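Local coordinates for CBS domain protein/ACT domain protein (Thermotoga maritima, PDB 1VR9) that is of unknown function but joins a pair of CBS domains to an ACT domain and may take part in magnesium binding or transport, at residues P81-H86 with H101-L106; F23-E28 with M113-A118; A30-C35 with S72-K77; M13-W18 with D89-A94. One frame throughout, in Å; residues are numbered along the deposited sequence. Where two conformers were deposited one is given.

How the interactions relate
From the N terminus, 13-18 opens interaction 4, 23-28 opens interaction 2 and 30-35 opens interaction 3. Interaction 3 closes first, at 72-77, and is nested inside the loops of both others. Then 81-86 opens interaction 1, 89-94 closes interaction 4, 101-106 closes interaction 1 and 113-118 closes interaction 2. Interaction 1 is thus nested in interaction 2, while interaction 4 crosses both. Interaction 1 packs a beta-alpha-beta unit, and interaction 2 joins the sheets of the two CBS domains. Interactions 3 and 4, centres about 31 Å apart on opposite sides of the chain's centre, each bridge an incoming segment to a helix start.

Interaction 1 of 4, residues P81-H86 with H101-L106; sequences PDFFVH and HQEPYL
Phe83 is the hub of this contact, its ring reaching from just before the start of the strand at Val85 into the curve of 101-106. CD1 of Leu106 sits over one face of the ring, 3.8 Å from its centroid and 13° off the normal, a well-centred CH-pi contact. At the ring's edge, near its plane, Phe83 CE2 lies 3.5 Å from the carbonyl O of Tyr105. His101 directs an edge at the Phe83 face in an offset edge-to-face pair, with centroids 5.7 Å apart and planes at 88°. The carbonyl O of His101 comes within 3.4 Å of Phe83 CE1, and the CB of Glu103 within 3.6 Å of Phe83 CE2.

The torsions account for this placement: Phe83 holds CG anti to its backbone N (chi1 -176°), which extends the ring toward the other segment. Leu106, also with CG anti to N, divides its branches, giving CD1 to Phe83 and CD2 to Val85, whose CG2 lies 3.7 Å away. In the next shell, Ala94 and Phe98 of helix 91-100 touch Leu106, while Val85 makes backbone bonds with Pro107 and Val109. The contact thereby packs the beta-alpha-beta crossover of strand 85-86, helix 91-100 and strand 105-109 within a CBS domain. With no hydrogen bonds between the two segments, its cohesion probably rests mainly on dispersion, the ring edge perhaps weakly favoured by the Tyr105 carbonyl O.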
loop_
_atom_site.group_PDB
_atom_site.type_symbol
_atom_site.label_atom_id
_atom_site.label_comp_id
_atom_site.label_asym_id
_atom_site.label_seq_id
_atom_site.Cartn_x
_atom_site.Cartn_y
_atom_site.Cartn_z
ATOM N N PRO A 81 2.510 5.353 8.428
ATOM C CA PRO A 81 3.883 4.901 8.234
ATOM C C PRO A 81 4.167 3.506 8.813
ATOM O O PRO A 81 5.194 2.920 8.460
ATOM C CB PRO A 81 4.722 5.972 8.953
ATOM C CG PRO A 81 3.805 6.648 9.859
ATOM C CD PRO A 81 2.436 6.544 9.297
ATOM N N ASP A 82 3.297 3.008 9.694
ATOM C CA ASP A 82 3.507 1.719 10.369
ATOM C C ASP A 82 2.750 0.571 9.710
ATOM O O ASP A 82 2.788 -0.563 10.213
ATOM C CB ASP A 82 3.112 1.811 11.855
ATOM C CG ASP A 82 3.771 2.990 12.571
ATOM O OD1 ASP A 82 5.031 3.064 12.620
ATOM O OD2 ASP A 82 3.034 3.861 13.100
ATOM N N PHE A 83 2.065 0.859 8.593
ATOM C CA PHE A 83 1.178 -0.107 7.925
ATOM C C PHE A 83 1.956 -0.873 6.853
ATOM O O PHE A 83 2.003 -0.482 5.689
ATOM C CB PHE A 83 -0.050 0.602 7.324
ATOM C CG PHE A 83 -1.058 -0.319 6.714
ATOM C CD1 PHE A 83 -1.823 -1.182 7.511
ATOM C CD2 PHE A 83 -1.316 -0.291 5.335
ATOM C CE1 PHE A 83 -2.780 -2.017 6.945
ATOM C CE2 PHE A 83 -2.260 -1.098 4.784
ATOM C CZ PHE A 83 -3.001 -1.985 5.593
ATOM N N PHE A 84 2.581 -1.971 7.273
ATOM C CA PHE A 84 3.375 -2.797 6.381
ATOM C C PHE A 84 3.569 -4.179 7.005
ATOM O O PHE A 84 3.401 -4.354 8.208
ATOM C CB PHE A 84 4.771 -2.164 6.136
ATOM C CG PHE A 84 5.629 -2.076 7.375
ATOM C CD1 PHE A 84 6.376 -3.157 7.802
ATOM C CD2 PHE A 84 5.650 -0.917 8.138
ATOM C CE1 PHE A 84 7.138 -3.086 8.958
ATOM C CE2 PHE A 84 6.398 -0.827 9.268
ATOM C CZ PHE A 84 7.153 -1.908 9.696
ATOM N N VAL A 85 3.955 -5.136 6.171
ATOM C CA VAL A 85 4.500 -6.414 6.648
ATOM C C VAL A 85 5.810 -6.713 5.901
ATOM O O VAL A 85 6.081 -6.093 4.896
ATOM C CB VAL A 85 3.503 -7.578 6.477
ATOM C CG1 VAL A 85 2.332 -7.370 7.385
ATOM C CG2 VAL A 85 3.054 -7.759 5.024
ATOM N N HIS A 86 6.602 -7.654 6.412
ATOM C CA HIS A 86 7.868 -8.031 5.771
ATOM C C HIS A 86 7.665 -9.204 4.807
ATOM O O HIS A 86 6.757 -9.998 4.971
ATOM C CB HIS A 86 8.927 -8.393 6.828
ATOM C CG HIS A 86 9.564 -7.205 7.474
ATOM N ND1 HIS A 86 9.028 -6.572 8.578
ATOM C CD2 HIS A 86 10.701 -6.534 7.171
ATOM C CE1 HIS A 86 9.815 -5.570 8.931
ATOM N NE2 HIS A 86 10.835 -5.524 8.093
ATOM N N HIS A 101 -6.140 -1.671 9.907
ATOM C CA HIS A 101 -6.577 -0.808 8.805
ATOM C C HIS A 101 -7.009 -1.617 7.578
ATOM O O HIS A 101 -6.190 -2.337 6.972
ATOM C CB HIS A 101 -5.426 0.116 8.410
ATOM C CG HIS A 101 -4.877 0.925 9.547
ATOM N ND1 HIS A 101 -5.539 2.008 10.081
ATOM C CD2 HIS A 101 -3.713 0.820 10.227
ATOM C CE1 HIS A 101 -4.814 2.524 11.058
ATOM N NE2 HIS A 101 -3.696 1.829 11.164
ATOM N N GLN A 102 -8.276 -1.489 7.172
ATOM C CA GLN A 102 -8.791 -2.295 6.038
ATOM C C GLN A 102 -8.526 -1.640 4.669
ATOM O O GLN A 102 -9.447 -1.364 3.879
ATOM C CB GLN A 102 -10.278 -2.604 6.208
ATOM C CG GLN A 102 -10.610 -3.462 7.433
ATOM C CD GLN A 102 -10.849 -2.662 8.690
ATOM O OE1 GLN A 102 -11.747 -1.821 8.757
ATOM N NE2 GLN A 102 -10.058 -2.949 9.724
ATOM N N GLU A 103 -7.265 -1.406 4.381
ATOM C CA GLU A 103 -6.855 -0.767 3.145
ATOM C C GLU A 103 -6.863 -1.849 2.078
ATOM O O GLU A 103 -6.644 -3.015 2.397
ATOM C CB GLU A 103 -5.436 -0.210 3.296
ATOM C CG GLU A 103 -5.267 0.933 4.281
ATOM C CD GLU A 103 -5.875 2.234 3.815
ATOM O OE1 GLU A 103 -5.974 2.471 2.589
ATOM O OE2 GLU A 103 -6.298 3.027 4.694
ATOM N N PRO A 104 -7.122 -1.488 0.815
ATOM C CA PRO A 104 -7.090 -2.492 -0.268
ATOM C C PRO A 104 -5.741 -3.109 -0.595
ATOM O O PRO A 104 -5.716 -4.177 -1.222
ATOM C CB PRO A 104 -7.594 -1.714 -1.476
ATOM C CG PRO A 104 -7.397 -0.324 -1.172
ATOM C CD PRO A 104 -7.534 -0.169 0.304
ATOM N N TYR A 105 -4.652 -2.422 -0.242
ATOM C CA TYR A 105 -3.305 -2.890 -0.475
ATOM C C TYR A 105 -2.416 -2.689 0.744
ATOM O O TYR A 105 -2.324 -1.574 1.291
ATOM C CB TYR A 105 -2.679 -2.186 -1.680
ATOM C CG TYR A 105 -3.448 -2.357 -2.949
ATOM C CD1 TYR A 105 -3.189 -3.424 -3.789
ATOM C CD2 TYR A 105 -4.407 -1.427 -3.345
ATOM C CE1 TYR A 105 -3.879 -3.586 -4.987
ATOM C CE2 TYR A 105 -5.105 -1.586 -4.533
ATOM C CZ TYR A 105 -4.833 -2.654 -5.352
ATOM O OH TYR A 105 -5.539 -2.798 -6.540
ATOM N N LEU A 106 -1.809 -3.783 1.188
ATOM C CA LEU A 106 -0.896 -3.804 2.324
ATOM C C LEU A 106 0.567 -3.777 1.809
ATOM O O LEU A 106 1.007 -4.674 1.061
ATOM C CB LEU A 106 -1.152 -5.044 3.189
ATOM C CG LEU A 106 -0.150 -5.362 4.290
ATOM C CD1 LEU A 106 -0.095 -4.274 5.335
ATOM C CD2 LEU A 106 -0.491 -6.680 4.944
#

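Interaction 2 of 4, residues F23-E28 with M113-A118; sequences FPMVEE and MRLKGA
The tight part of this interface lies at Phe23, whose ring packs against the backbone and methyl group of 117-118. Ala118 CB stands over one face, 4.1 Å from the centroid and displaced toward CG, making a CH-pi contact. Gly117 brings its CA to 3.7 Å from Phe23 CE1. Gly117 and Lys116 together face Val108 as a classic beta bulge, where the glycine's backbone angles (phi 150°, psi -163°) would jam a CB against the preceding carbonyl O. Phe23 reaches this place with CG in the crowded position between N and the carbonyl carbon (chi1 68°).

Toward the partly exposed side the packing loosens. Leu115 CD2 lies near the plane of the Phe23 ring, 4.3 Å from CZ, and 4.2 Å from CG of the selenomethionine Met25. The segments belong to different CBS domains, and Ile48 touches both Phe23 and Leu115. Between these segments the contact is apolar and rests on shape fit; backbone bonds of Leu115 with Gly54 and Met113 with Phe56 add polar ties alongside.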
loop_
_atom_site.group_PDB
_atom_site.type_symbol
_atom_site.label_atom_id
_atom_site.label_comp_id
_atom_site.label_asym_id
_atom_site.label_seq_id
_atom_site.Cartn_x
_atom_site.Cartn_y
_atom_site.Cartn_z
ATOM N N PHE A 23 -0.186 -2.708 -8.207
ATOM C CA PHE A 23 -0.801 -1.875 -7.174
ATOM C C PHE A 23 -0.452 -0.401 -7.377
ATOM O O PHE A 23 0.570 -0.094 -8.031
ATOM C CB PHE A 23 -0.323 -2.330 -5.792
ATOM C CG PHE A 23 1.128 -2.075 -5.530
ATOM C CD1 PHE A 23 2.094 -2.988 -5.934
ATOM C CD2 PHE A 23 1.545 -0.950 -4.832
ATOM C CE1 PHE A 23 3.438 -2.768 -5.705
ATOM C CE2 PHE A 23 2.899 -0.736 -4.591
ATOM C CZ PHE A 23 3.835 -1.637 -5.019
ATOM N N PRO A 24 -1.274 0.512 -6.812
ATOM C CA PRO A 24 -1.036 1.952 -6.990
ATOM C C PRO A 24 0.145 2.472 -6.147
ATOM O O PRO A 24 0.152 2.337 -4.933
ATOM C CB PRO A 24 -2.352 2.583 -6.542
ATOM C CG PRO A 24 -2.916 1.607 -5.555
ATOM C CD PRO A 24 -2.495 0.247 -6.006
HETATM N N MSE A 25 1.098 3.133 -6.793
HETATM C CA MSE A 25 2.308 3.594 -6.106
HETATM C C MSE A 25 2.731 4.956 -6.665
HETATM O O MSE A 25 2.714 5.152 -7.882
HETATM C CB MSE A 25 3.423 2.555 -6.311
HETATM C CG MSE A 25 4.745 2.833 -5.587
HETATM SE SE MSE A 25 5.814 4.300 -6.289
HETATM C CE MSE A 25 5.980 3.762 -8.146
ATOM N N VAL A 26 3.122 5.882 -5.781
ATOM C CA VAL A 26 3.767 7.120 -6.234
ATOM C C VAL A 26 4.972 7.425 -5.367
ATOM O O VAL A 26 5.098 6.880 -4.278
ATOM C CB VAL A 26 2.833 8.377 -6.211
ATOM C CG1 VAL A 26 1.686 8.208 -7.189
ATOM C CG2 VAL A 26 2.363 8.709 -4.803
ATOM N N GLU A 27 5.820 8.326 -5.841
ATOM C CA GLU A 27 6.942 8.824 -5.026
ATOM C C GLU A 27 6.477 9.977 -4.133
ATOM O O GLU A 27 5.513 10.659 -4.454
ATOM C CB GLU A 27 8.092 9.284 -5.940
ATOM C CG GLU A 27 9.414 9.642 -5.239
ATOM C CD GLU A 27 9.546 11.126 -4.905
ATOM O OE1 GLU A 27 8.820 11.957 -5.509
ATOM O OE2 GLU A 27 10.372 11.466 -4.037
ATOM N N GLU A 28 7.184 10.207 -3.030
ATOM C CA GLU A 28 6.742 11.139 -1.973
ATOM C C GLU A 28 6.478 12.591 -2.412
ATOM O O GLU A 28 5.757 13.313 -1.720
ATOM C CB GLU A 28 7.741 11.120 -0.798
ATOM C CG GLU A 28 9.113 11.657 -1.111
ATOM C CD GLU A 28 10.083 11.587 0.066
ATOM O OE1 GLU A 28 9.649 11.207 1.172
ATOM O OE2 GLU A 28 11.270 11.899 -0.134
HETATM N N MSE A 113 13.504 -1.768 5.009
HETATM C CA MSE A 113 12.308 -0.990 4.709
HETATM C C MSE A 113 12.129 -0.577 3.241
HETATM O O MSE A 113 11.368 0.346 2.967
HETATM C CB MSE A 113 12.180 0.248 5.618
HETATM C CG MSE A 113 12.079 -0.041 7.129
HETATM SE SE MSE A 113 10.899 -1.523 7.755
HETATM C CE MSE A 113 12.331 -2.827 8.042
ATOM N N ARG A 114 12.780 -1.270 2.308
ATOM C CA ARG A 114 12.552 -1.016 0.885
ATOM C C ARG A 114 11.233 -1.662 0.481
ATOM O O ARG A 114 10.977 -2.807 0.828
ATOM C CB ARG A 114 13.693 -1.546 0.024
ATOM C CG ARG A 114 15.065 -0.979 0.393
ATOM C CD ARG A 114 15.577 0.080 -0.622
ATOM N NE ARG A 114 16.590 0.989 -0.077
ATOM C CZ ARG A 114 17.853 0.661 0.198
ATOM N NH1 ARG A 114 18.297 -0.573 -0.014
ATOM N NH2 ARG A 114 18.685 1.571 0.695
ATOM N N LEU A 115 10.417 -0.921 -0.256
ATOM C CA LEU A 115 9.162 -1.432 -0.778
ATOM C C LEU A 115 9.396 -2.533 -1.819
ATOM O O LEU A 115 10.097 -2.323 -2.814
ATOM C CB LEU A 115 8.361 -0.289 -1.413
ATOM C CG LEU A 115 6.922 -0.580 -1.813
ATOM C CD1 LEU A 115 6.103 -1.029 -0.602
ATOM C CD2 LEU A 115 6.315 0.668 -2.409
ATOM N N LYS A 116 8.834 -3.715 -1.580
ATOM C CA LYS A 116 9.037 -4.870 -2.471
ATOM C C LYS A 116 7.774 -5.291 -3.236
ATOM O O LYS A 116 7.841 -6.161 -4.123
ATOM C CB LYS A 116 9.542 -6.054 -1.656
ATOM C CG LYS A 116 10.920 -5.817 -1.017
ATOM C CD LYS A 116 11.988 -5.353 -2.008
ATOM C CE LYS A 116 12.205 -6.321 -3.157
ATOM N NZ LYS A 116 13.554 -6.131 -3.782
ATOM N N GLY A 117 6.663 -4.672 -2.898
ATOM C CA GLY A 117 5.345 -5.001 -3.473
ATOM C C GLY A 117 4.234 -4.715 -2.486
ATOM O O GLY A 117 4.419 -3.956 -1.505
ATOM N N ALA A 118 3.074 -5.295 -2.754
ATOM C CA ALA A 118 1.940 -5.243 -1.838
ATOM C C ALA A 118 1.212 -6.575 -1.825
ATOM O O ALA A 118 1.318 -7.369 -2.765
ATOM C CB ALA A 118 0.978 -4.184 -2.250
#

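Interaction 3 of 4, residues A30-C35 with S72-K77; sequences ATVREC and SSVFNK
Val74 can be followed outward from its backbone. Its CB lies 3.9 Å from Ala30 O, and both branches pass that same oxygen. CG1, anti to the carbonyl carbon (chi1 -56°), continues to the helix, 3.8 Å from Cys35 CB and 4.2 Å from Val32 CG2. CG2, in the crowded position between N and the carbonyl carbon, comes to 3.5 Å from Ala30 O and also faces the Ala30 methyl. The valine is thus wedged against the first turn of helix 32-41.

Two backbone hydrogen bonds fix it there, around a single bridge between Thr31 and Ser73. Val74 N donates to Ala30 O at 2.9 Å, nearly along the C=O axis (175°), and Val32 N donates to Ser72 O at 2.7 Å, in the carbonyl plane. Next to the bridge, Thr31 and Glu34 form a capping box: Glu34 N donates to Thr31 OG1 at 3.1 Å, while Thr31 N donates to Glu34 OE1, on its anti lone pair, at 2.9 Å. Across the bridge, Ser73 OG accepts from Phe75 N in an ST turn, and Ser72 OG is bonded to Asp69 O. The segment after strand 56-61 is so tied to the helix start of the CBS domain. Amides with no preceding helical carbonyl to bond are thereby satisfied, Val32 N from the other segment and Glu34 N from the Thr31 side chain.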
loop_
_atom_site.group_PDB
_atom_site.type_symbol
_atom_site.label_atom_id
_atom_site.label_comp_id
_atom_site.label_asym_id
_atom_site.label_seq_id
_atom_site.Cartn_x
_atom_site.Cartn_y
_atom_site.Cartn_z
ATOM N N ALA A 30 5.310 13.389 -5.551
ATOM C CA ALA A 30 4.326 13.355 -6.618
ATOM C C ALA A 30 3.311 14.475 -6.393
ATOM O O ALA A 30 2.993 14.817 -5.245
ATOM C CB ALA A 30 3.621 12.025 -6.617
ATOM N N THR A 31 2.765 15.003 -7.486
ATOM C CA THR A 31 1.684 15.976 -7.361
ATOM C C THR A 31 0.373 15.277 -6.994
ATOM O O THR A 31 0.186 14.059 -7.234
ATOM C CB THR A 31 1.458 16.767 -8.678
ATOM O OG1 THR A 31 1.025 15.872 -9.712
ATOM C CG2 THR A 31 2.707 17.492 -9.114
ATOM N N VAL A 32 -0.551 16.056 -6.446
ATOM C CA VAL A 32 -1.914 15.583 -6.220
ATOM C C VAL A 32 -2.553 15.011 -7.501
ATOM O O VAL A 32 -3.164 13.930 -7.466
ATOM C CB VAL A 32 -2.775 16.717 -5.594
ATOM C CG1 VAL A 32 -4.236 16.394 -5.638
ATOM C CG2 VAL A 32 -2.325 16.963 -4.134
ATOM N N ARG A 33 -2.363 15.698 -8.637
ATOM C CA ARG A 33 -2.904 15.240 -9.921
ATOM C C ARG A 33 -2.406 13.822 -10.232
ATOM O O ARG A 33 -3.178 12.963 -10.612
ATOM C CB ARG A 33 -2.506 16.196 -11.042
ATOM C CG ARG A 33 -3.024 15.848 -12.417
ATOM C CD ARG A 33 -2.476 16.800 -13.472
ATOM N NE ARG A 33 -3.021 18.153 -13.338
ATOM C CZ ARG A 33 -2.359 19.218 -12.873
ATOM N NH1 ARG A 33 -1.094 19.137 -12.480
ATOM N NH2 ARG A 33 -2.973 20.390 -12.808
ATOM N N GLU A 34 -1.099 13.621 -10.110
ATOM C CA GLU A 34 -0.500 12.301 -10.373
ATOM C C GLU A 34 -1.029 11.198 -9.466
ATOM O O GLU A 34 -1.284 10.073 -9.936
ATOM C CB GLU A 34 1.005 12.373 -10.204
ATOM C CG GLU A 34 1.706 13.189 -11.272
ATOM C CD GLU A 34 3.212 13.230 -11.042
ATOM O OE1 GLU A 34 3.669 13.779 -10.005
ATOM O OE2 GLU A 34 3.955 12.689 -11.902
ATOM N N CYS A 35 -1.191 11.502 -8.180
ATOM C CA CYS A 35 -1.689 10.536 -7.226
ATOM C C CYS A 35 -3.132 10.159 -7.534
ATOM O O CYS A 35 -3.469 8.990 -7.590
ATOM C CB CYS A 35 -1.603 11.100 -5.820
ATOM S SG CYS A 35 -1.833 9.900 -4.566
ATOM N N SER A 72 -0.162 20.852 -6.337
ATOM C CA SER A 72 0.502 20.709 -5.051
ATOM C C SER A 72 1.000 19.273 -4.857
ATOM O O SER A 72 0.635 18.364 -5.614
ATOM C CB SER A 72 -0.407 21.142 -3.909
ATOM O OG SER A 72 -1.578 20.358 -3.804
ATOM N N SER A 73 1.876 19.110 -3.866
ATOM C CA SER A 73 2.562 17.835 -3.595
ATOM C C SER A 73 1.810 17.004 -2.562
ATOM O O SER A 73 1.129 17.563 -1.686
ATOM C CB SER A 73 3.962 18.136 -3.053
ATOM O OG SER A 73 4.651 16.959 -2.714
ATOM N N VAL A 74 1.999 15.687 -2.613
ATOM C CA VAL A 74 1.428 14.779 -1.607
ATOM C C VAL A 74 2.371 14.583 -0.404
ATOM O O VAL A 74 2.059 13.820 0.513
ATOM C CB VAL A 74 1.063 13.408 -2.195
ATOM C CG1 VAL A 74 0.091 13.551 -3.388
ATOM C CG2 VAL A 74 2.307 12.611 -2.585
ATOM N N PHE A 75 3.504 15.292 -0.417
ATOM C CA PHE A 75 4.584 15.131 0.561
ATOM C C PHE A 75 4.108 15.173 2.000
ATOM O O PHE A 75 4.483 14.302 2.777
ATOM C CB PHE A 75 5.659 16.197 0.335
ATOM C CG PHE A 75 6.930 15.966 1.119
ATOM C CD1 PHE A 75 7.907 15.094 0.638
ATOM C CD2 PHE A 75 7.156 16.614 2.316
ATOM C CE1 PHE A 75 9.080 14.882 1.349
ATOM C CE2 PHE A 75 8.334 16.409 3.020
ATOM C CZ PHE A 75 9.286 15.520 2.533
ATOM N N ASN A 76 3.264 16.152 2.332
ATOM C CA ASN A 76 2.723 16.307 3.689
ATOM C C ASN A 76 1.418 15.559 3.954
ATOM O O ASN A 76 0.867 15.686 5.042
ATOM C CB ASN A 76 2.462 17.790 3.992
ATOM C CG ASN A 76 3.723 18.610 4.016
ATOM O OD1 ASN A 76 4.782 18.108 4.378
ATOM N ND2 ASN A 76 3.613 19.885 3.664
ATOM N N LYS A 77 0.938 14.806 2.970
ATOM C CA LYS A 77 -0.369 14.143 3.043
ATOM C C LYS A 77 -0.272 12.627 3.297
ATOM O O LYS A 77 -1.303 11.917 3.344
ATOM C CB LYS A 77 -1.178 14.447 1.775
ATOM C CG LYS A 77 -1.205 15.931 1.364
ATOM C CD LYS A 77 -1.808 16.835 2.438
ATOM C CE LYS A 77 -1.642 18.325 2.107
ATOM N NZ LYS A 77 -2.323 19.203 3.104
#

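Interaction 4 of 4, residues M13-W18 with D89-A94; sequences MKVKKW and DNITHA
Ile91 lies across Trp18 at about a right angle, with Ile91 CG1 4.0 Å from Trp18 CD1, the Ile91 CD1 methyl turned toward Val15 as well and Ile91 CG2 toward Met13. Beside it the backbones form a single beta bridge, Lys14 with Asn90, which joins the N-terminal segment of the CBS pair to the start of helix 91-100. Ile91 N donates to Met13 O at 2.8 Å with an N-H...O angle of 168°, and Val15 N returns the bond to Asp89 O at 2.9 Å and 174°; both donors lie in the carbonyl planes. The near-straight pair sets the register and leaves Val15 CG2 over the backbone of 89-90, 3.4 Å from Asp89 O.

Ile91 extends CG1 anti to its backbone N, which carries its tip toward the buried side, where Phe124 of helix 121-130 also touches it. Val15 in turn meets Val85 and Val108, so the bridge closes over the sheet of the second CBS domain. Asp89 OD2 points away to accept from His86 N.

On the outer side Lys14, its chain bent at chi2 and chi3, runs beside Asn90 in the same direction. Lys14 NZ reaches Asn90 OD1 at 3.0 Å, but from 49° above the carbonyl plane rather than along a lone pair, and adds a weak bond to Glu88 O. Within the buried part, the indole NE1 of Trp18 has no hydrogen-bond partner in the model.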
loop_
_atom_site.group_PDB
_atom_site.type_symbol
_atom_site.label_atom_id
_atom_site.label_comp_id
_atom_site.label_asym_id
_atom_site.label_seq_id
_atom_site.Cartn_x
_atom_site.Cartn_y
_atom_site.Cartn_z
HETATM N N MSE A 13 0.670 -20.151 5.149
HETATM C CA MSE A 13 1.593 -19.809 4.029
HETATM C C MSE A 13 2.314 -18.485 4.331
HETATM O O MSE A 13 1.962 -17.777 5.281
HETATM C CB MSE A 13 0.805 -19.747 2.703
HETATM C CG MSE A 13 1.615 -19.399 1.454
HETATM SE SE MSE A 13 3.331 -20.322 1.307
HETATM C CE MSE A 13 2.700 -22.152 1.059
ATOM N N LYS A 14 3.331 -18.179 3.534
ATOM C CA LYS A 14 4.105 -16.951 3.660
ATOM C C LYS A 14 3.543 -15.810 2.803
ATOM O O LYS A 14 2.929 -16.039 1.759
ATOM C CB LYS A 14 5.546 -17.212 3.257
ATOM C CG LYS A 14 6.189 -18.423 3.943
ATOM C CD LYS A 14 6.189 -18.302 5.463
ATOM C CE LYS A 14 7.171 -17.241 5.936
ATOM N NZ LYS A 14 7.555 -17.429 7.366
ATOM N N VAL A 15 3.778 -14.587 3.271
ATOM C CA VAL A 15 3.445 -13.345 2.552
ATOM C C VAL A 15 4.025 -13.323 1.135
ATOM O O VAL A 15 3.330 -12.974 0.184
ATOM C CB VAL A 15 3.976 -12.122 3.354
ATOM C CG1 VAL A 15 4.046 -10.823 2.500
ATOM C CG2 VAL A 15 3.127 -11.914 4.612
ATOM N N LYS A 16 5.291 -13.710 0.998
ATOM C CA LYS A 16 5.971 -13.655 -0.298
ATOM C C LYS A 16 5.190 -14.352 -1.413
ATOM O O LYS A 16 5.247 -13.934 -2.564
ATOM C CB LYS A 16 7.389 -14.241 -0.201
ATOM C CG LYS A 16 8.309 -13.776 -1.314
ATOM C CD LYS A 16 9.768 -14.007 -0.954
ATOM C CE LYS A 16 10.708 -13.524 -2.052
ATOM N NZ LYS A 16 12.096 -13.967 -1.815
ATOM N N LYS A 17 4.451 -15.402 -1.073
ATOM C CA LYS A 17 3.677 -16.142 -2.064
ATOM C C LYS A 17 2.563 -15.295 -2.690
ATOM O O LYS A 17 2.174 -15.531 -3.836
ATOM C CB LYS A 17 3.077 -17.416 -1.449
ATOM C CG LYS A 17 2.438 -18.365 -2.464
ATOM C CD LYS A 17 0.946 -18.097 -2.671
ATOM C CE LYS A 17 0.484 -18.512 -4.064
ATOM N NZ LYS A 17 -0.695 -17.718 -4.535
ATOM N N TRP A 18 2.069 -14.305 -1.944
ATOM C CA TRP A 18 0.864 -13.562 -2.323
ATOM C C TRP A 18 1.155 -12.112 -2.770
ATOM O O TRP A 18 0.239 -11.346 -3.065
ATOM C CB TRP A 18 -0.129 -13.590 -1.150
ATOM C CG TRP A 18 -0.516 -14.996 -0.742
ATOM C CD1 TRP A 18 0.078 -15.760 0.225
ATOM C CD2 TRP A 18 -1.545 -15.808 -1.315
ATOM N NE1 TRP A 18 -0.523 -16.986 0.292
ATOM C CE2 TRP A 18 -1.517 -17.050 -0.647
ATOM C CE3 TRP A 18 -2.477 -15.615 -2.346
ATOM C CZ2 TRP A 18 -2.403 -18.089 -0.955
ATOM C CZ3 TRP A 18 -3.350 -16.640 -2.659
ATOM C CH2 TRP A 18 -3.301 -17.878 -1.969
ATOM N N ASP A 89 7.346 -12.682 6.526
ATOM C CA ASP A 89 6.259 -12.915 7.483
ATOM C C ASP A 89 5.276 -13.975 6.979
ATOM O O ASP A 89 5.208 -14.299 5.785
ATOM C CB ASP A 89 5.480 -11.624 7.790
ATOM C CG ASP A 89 6.288 -10.622 8.599
ATOM O OD1 ASP A 89 7.311 -11.022 9.213
ATOM O OD2 ASP A 89 5.903 -9.428 8.605
ATOM N N ASN A 90 4.512 -14.500 7.922
ATOM C CA ASN A 90 3.425 -15.409 7.612
ATOM C C ASN A 90 2.218 -14.607 7.178
ATOM O O ASN A 90 1.943 -13.525 7.719
ATOM C CB ASN A 90 3.073 -16.244 8.842
ATOM C CG ASN A 90 4.204 -17.144 9.277
ATOM O OD1 ASN A 90 4.811 -17.843 8.461
ATOM N ND2 ASN A 90 4.496 -17.138 10.579
ATOM N N ILE A 91 1.472 -15.135 6.212
ATOM C CA ILE A 91 0.278 -14.451 5.738
ATOM C C ILE A 91 -0.728 -14.235 6.891
ATOM O O ILE A 91 -1.437 -13.235 6.919
ATOM C CB ILE A 91 -0.336 -15.189 4.499
ATOM C CG1 ILE A 91 -1.270 -14.266 3.715
ATOM C CG2 ILE A 91 -1.013 -16.479 4.930
ATOM C CD1 ILE A 91 -0.607 -13.036 3.115
ATOM N N THR A 92 -0.743 -15.139 7.875
ATOM C CA THR A 92 -1.506 -14.947 9.110
ATOM C C THR A 92 -1.166 -13.646 9.860
ATOM O O THR A 92 -2.019 -13.085 10.539
ATOM C CB THR A 92 -1.354 -16.151 10.080
ATOM O OG1 THR A 92 0.034 -16.404 10.327
ATOM C CG2 THR A 92 -1.991 -17.394 9.489
ATOM N N HIS A 93 0.074 -13.167 9.745
ATOM C CA HIS A 93 0.462 -11.886 10.334
ATOM C C HIS A 93 -0.212 -10.677 9.658
ATOM O O HIS A 93 -0.569 -9.703 10.324
ATOM C CB HIS A 93 1.975 -11.697 10.269
ATOM C CG HIS A 93 2.439 -10.425 10.902
ATOM N ND1 HIS A 93 2.129 -10.087 12.202
ATOM C CD2 HIS A 93 3.175 -9.403 10.411
ATOM C CE1 HIS A 93 2.660 -8.913 12.487
ATOM N NE2 HIS A 93 3.303 -8.477 11.418
ATOM N N ALA A 94 -0.400 -10.759 8.342
ATOM C CA ALA A 94 -1.136 -9.744 7.592
ATOM C C ALA A 94 -2.559 -9.544 8.147
ATOM O O ALA A 94 -3.119 -8.455 8.044
ATOM C CB ALA A 94 -1.198 -10.120 6.116
#